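Local coordinates for alternansucrase (Leuconostoc mesenteroides, PDB 6HVG), which belongs to glycoside hydrolase family 70 and combines a TIM-barrel-type domain with choline-binding-type repeats, at residues 841-846 / 997-1002. Numbering follows the deposited sequence.
Sequences TIYNPV and NALISG
Two backbone N-H groups share Asn997 OD1, one of them that of Leu999, the residue whose side chain reaches across to Ile842 and Tyr843. Leu999 N lies 2.9 Å from Asn997 OD1, in the plane of the amide carbonyl at a C=O...N angle of 146°; the second bond, from Ile1000 N, is weak. The first makes an Asx turn. Asn997 N bonds to Ile1000 O, and the return bond from Ile1000 N to Asn997 O, a weak one, closes a beta turn with Ala998 and Leu999 at the two corner positions. The Asn997 side chain thus helps hold the turn whose corner residues pack across the contact.

Leu999 uses a single branch for most of this work. Its CD2 is 3.5 Å from Ile842 CD1 and also approaches the carbonyl oxygen of Ile842, while Leu999 and Ile842 cross obliquely. The same methyl lies 3.7 Å from Tyr843 CD1, oblique to the ring, the two side chains running antiparallel past one another. Ile842 CD1 also meets the methyl CB of Ala998, at 3.5 Å. With its chi1 of 63°, Ile842 has CG1 between the backbone N and carbonyl carbon, and this carbon sits 3.9 Å above the centre of the Tyr843 ring. At the ring edge, near its plane, lies Ala998 O, 3.8 Å from Tyr843 CE1; its hydrogen-bonding partner is Lys800 NZ.

In segment 841-846, Thr841 OG1 accepts weak capping bonds from Tyr843 N and Asn844 N and is hydrogen-bonded to Asp828 O. Leu999 also rests on Ile952 of strand 952-954. The beta turn between strands 995-997 and 1003-1009 thus packs by apolar contacts against the capped start of helix 844-857, which follows barrel strand 821-825 after the short helix 826-829, consistent with an interface between the barrel and the antiparallel domain C of family 70 enzymes.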
ATOM      1  N   THR A 841      -1.691  14.154 -26.262  1.00 50.55           N
ATOM      2  CA  THR A 841      -1.101  12.833 -26.393  1.00 49.17           C
ATOM      3  C   THR A 841      -1.251  12.372 -27.821  1.00 49.45           C
ATOM      4  O   THR A 841      -1.989  12.972 -28.607  1.00 50.95           O
ATOM      5  CB  THR A 841      -1.829  11.778 -25.526  1.00 49.95           C
ATOM      6  OG1 THR A 841      -3.165  11.595 -26.004  1.00 48.31           O
ATOM      7  CG2 THR A 841      -1.871  12.170 -24.074  1.00 48.62           C
ATOM      8  N   ILE A 842      -0.581  11.277 -28.154  1.00 50.21           N
ATOM      9  CA  ILE A 842      -0.702  10.723 -29.497  1.00 52.69           C
ATOM     10  C   ILE A 842      -2.102  10.142 -29.765  1.00 53.63           C
ATOM     11  O   ILE A 842      -2.552  10.035 -30.911  1.00 54.81           O
ATOM     12  CB  ILE A 842       0.399   9.685 -29.817  1.00 53.62           C
ATOM     13  CG1 ILE A 842       0.320   8.460 -28.905  1.00 53.45           C
ATOM     14  CG2 ILE A 842       1.779  10.324 -29.721  1.00 53.18           C
ATOM     15  CD1 ILE A 842       1.150   7.287 -29.420  1.00 53.75           C
ATOM     16  N   TYR A 843      -2.798   9.785 -28.697  1.00 53.58           N
ATOM     17  CA  TYR A 843      -4.130   9.219 -28.818  1.00 55.02           C
ATOM     18  C   TYR A 843      -5.211  10.282 -29.078  1.00 53.02           C
ATOM     19  O   TYR A 843      -6.292   9.952 -29.575  1.00 52.96           O
ATOM     20  CB  TYR A 843      -4.469   8.407 -27.569  1.00 58.15           C
ATOM     21  CG  TYR A 843      -3.372   7.458 -27.097  1.00 60.26           C
ATOM     22  CD1 TYR A 843      -2.923   6.410 -27.895  1.00 59.11           C
ATOM     23  CD2 TYR A 843      -2.802   7.601 -25.835  1.00 60.81           C
ATOM     24  CE1 TYR A 843      -1.940   5.536 -27.441  1.00 59.38           C
ATOM     25  CE2 TYR A 843      -1.821   6.736 -25.390  1.00 59.99           C
ATOM     26  CZ  TYR A 843      -1.403   5.707 -26.200  1.00 58.88           C
ATOM     27  OH  TYR A 843      -0.446   4.856 -25.737  1.00 67.98           O
ATOM     28  N   ASN A 844      -4.921  11.541 -28.757  1.00 49.84           N
ATOM     29  CA  ASN A 844      -5.906  12.617 -28.836  1.00 49.73           C
ATOM     30  C   ASN A 844      -6.768  12.674 -30.120  1.00 52.89           C
ATOM     31  O   ASN A 844      -7.996  12.783 -30.041  1.00 52.59           O
ATOM     32  CB  ASN A 844      -5.239  13.973 -28.598  1.00 48.46           C
ATOM     33  CG  ASN A 844      -6.249  15.089 -28.421  1.00 47.71           C
ATOM     34  OD1 ASN A 844      -6.991  15.426 -29.351  1.00 46.75           O
ATOM     35  ND2 ASN A 844      -6.269  15.692 -27.229  1.00 48.65           N
ATOM     36  N   PRO A 845      -6.141  12.601 -31.302  1.00 57.40           N
ATOM     37  CA  PRO A 845      -6.944  12.714 -32.518  1.00 58.27           C
ATOM     38  C   PRO A 845      -7.954  11.585 -32.671  1.00 56.61           C
ATOM     39  O   PRO A 845      -9.104  11.839 -33.018  1.00 58.97           O
ATOM     40  CB  PRO A 845      -5.892  12.683 -33.638  1.00 57.95           C
ATOM     41  CG  PRO A 845      -4.631  13.100 -32.969  1.00 57.83           C
ATOM     42  CD  PRO A 845      -4.711  12.461 -31.618  1.00 58.88           C
ATOM     43  N   VAL A 846      -7.535  10.356 -32.400  1.00 57.99           N
ATOM     44  CA  VAL A 846      -8.424   9.184 -32.550  1.00 58.96           C
ATOM     45  C   VAL A 846      -9.576   9.248 -31.554  1.00 58.31           C
ATOM     46  O   VAL A 846     -10.727   9.049 -31.906  1.00 61.80           O
ATOM     47  CB  VAL A 846      -7.686   7.839 -32.346  1.00 58.71           C
ATOM     48  CG1 VAL A 846      -8.582   6.672 -32.737  1.00 58.30           C
ATOM     49  CG2 VAL A 846      -6.407   7.809 -33.166  1.00 63.88           C
ATOM     50  N   ASN A 997       2.472  -0.627 -33.338  1.00 68.84           N
ATOM     51  CA  ASN A 997       3.073   0.717 -33.273  1.00 69.19           C
ATOM     52  C   ASN A 997       2.631   1.413 -31.972  1.00 65.21           C
ATOM     53  O   ASN A 997       1.946   0.801 -31.165  1.00 63.06           O
ATOM     54  CB  ASN A 997       2.685   1.539 -34.509  1.00 70.20           C
ATOM     55  CG  ASN A 997       1.176   1.614 -34.713  1.00 73.77           C
ATOM     56  OD1 ASN A 997       0.452   2.154 -33.873  1.00 74.31           O
ATOM     57  ND2 ASN A 997       0.690   1.063 -35.826  1.00 76.24           N
ATOM     58  N   ALA A 998       3.022   2.669 -31.768  1.00 65.06           N
ATOM     59  CA  ALA A 998       2.677   3.391 -30.545  1.00 66.75           C
ATOM     60  C   ALA A 998       1.163   3.454 -30.256  1.00 70.95           C
ATOM     61  O   ALA A 998       0.754   3.422 -29.095  1.00 76.14           O
ATOM     62  CB  ALA A 998       3.256   4.800 -30.573  1.00 67.85           C
ATOM     63  N   LEU A 999       0.340   3.543 -31.298  1.00 70.54           N
ATOM     64  CA  LEU A 999      -1.115   3.713 -31.130  1.00 65.95           C
ATOM     65  C   LEU A 999      -1.902   2.386 -31.011  1.00 66.00           C
ATOM     66  O   LEU A 999      -3.029   2.380 -30.494  1.00 66.38           O
ATOM     67  CB  LEU A 999      -1.688   4.558 -32.277  1.00 62.66           C
ATOM     68  CG  LEU A 999      -1.137   5.983 -32.391  1.00 62.05           C
ATOM     69  CD1 LEU A 999      -1.380   6.559 -33.774  1.00 60.43           C
ATOM     70  CD2 LEU A 999      -1.723   6.900 -31.330  1.00 62.08           C
ATOM     71  N   ILE A1000      -1.337   1.269 -31.477  1.00 62.66           N
ATOM     72  CA  ILE A1000      -2.059  -0.005 -31.417  1.00 60.75           C
ATOM     73  C   ILE A1000      -1.149  -1.241 -31.375  1.00 62.04           C
ATOM     74  O   ILE A1000      -0.043  -1.241 -31.910  1.00 68.13           O
ATOM     75  CB  ILE A1000      -3.083  -0.114 -32.578  1.00 61.07           C
ATOM     76  CG1 ILE A1000      -4.030  -1.297 -32.373  1.00 61.84           C
ATOM     77  CG2 ILE A1000      -2.399  -0.234 -33.926  1.00 62.54           C
ATOM     78  CD1 ILE A1000      -5.271  -1.259 -33.243  1.00 61.65           C
ATOM     79  N   SER A1001      -1.648  -2.280 -30.714  1.00 60.62           N
ATOM     80  CA  SER A1001      -1.108  -3.627 -30.765  1.00 62.12           C
ATOM     81  C   SER A1001      -2.294  -4.548 -31.016  1.00 60.30           C
ATOM     82  O   SER A1001      -2.822  -5.170 -30.090  1.00 60.69           O
ATOM     83  CB  SER A1001      -0.430  -4.007 -29.452  1.00 64.96           C
ATOM     84  OG  SER A1001       0.554  -3.047 -29.081  1.00 75.89           O
ATOM     85  N   GLY A1002      -2.693  -4.629 -32.280  1.00 59.04           N
ATOM     86  CA  GLY A1002      -3.858  -5.406 -32.703  1.00 59.45           C
ATOM     87  C   GLY A1002      -4.509  -4.773 -33.916  1.00 59.40           C
ATOM     88  O   GLY A1002      -3.826  -4.164 -34.746  1.00 60.65           O
TER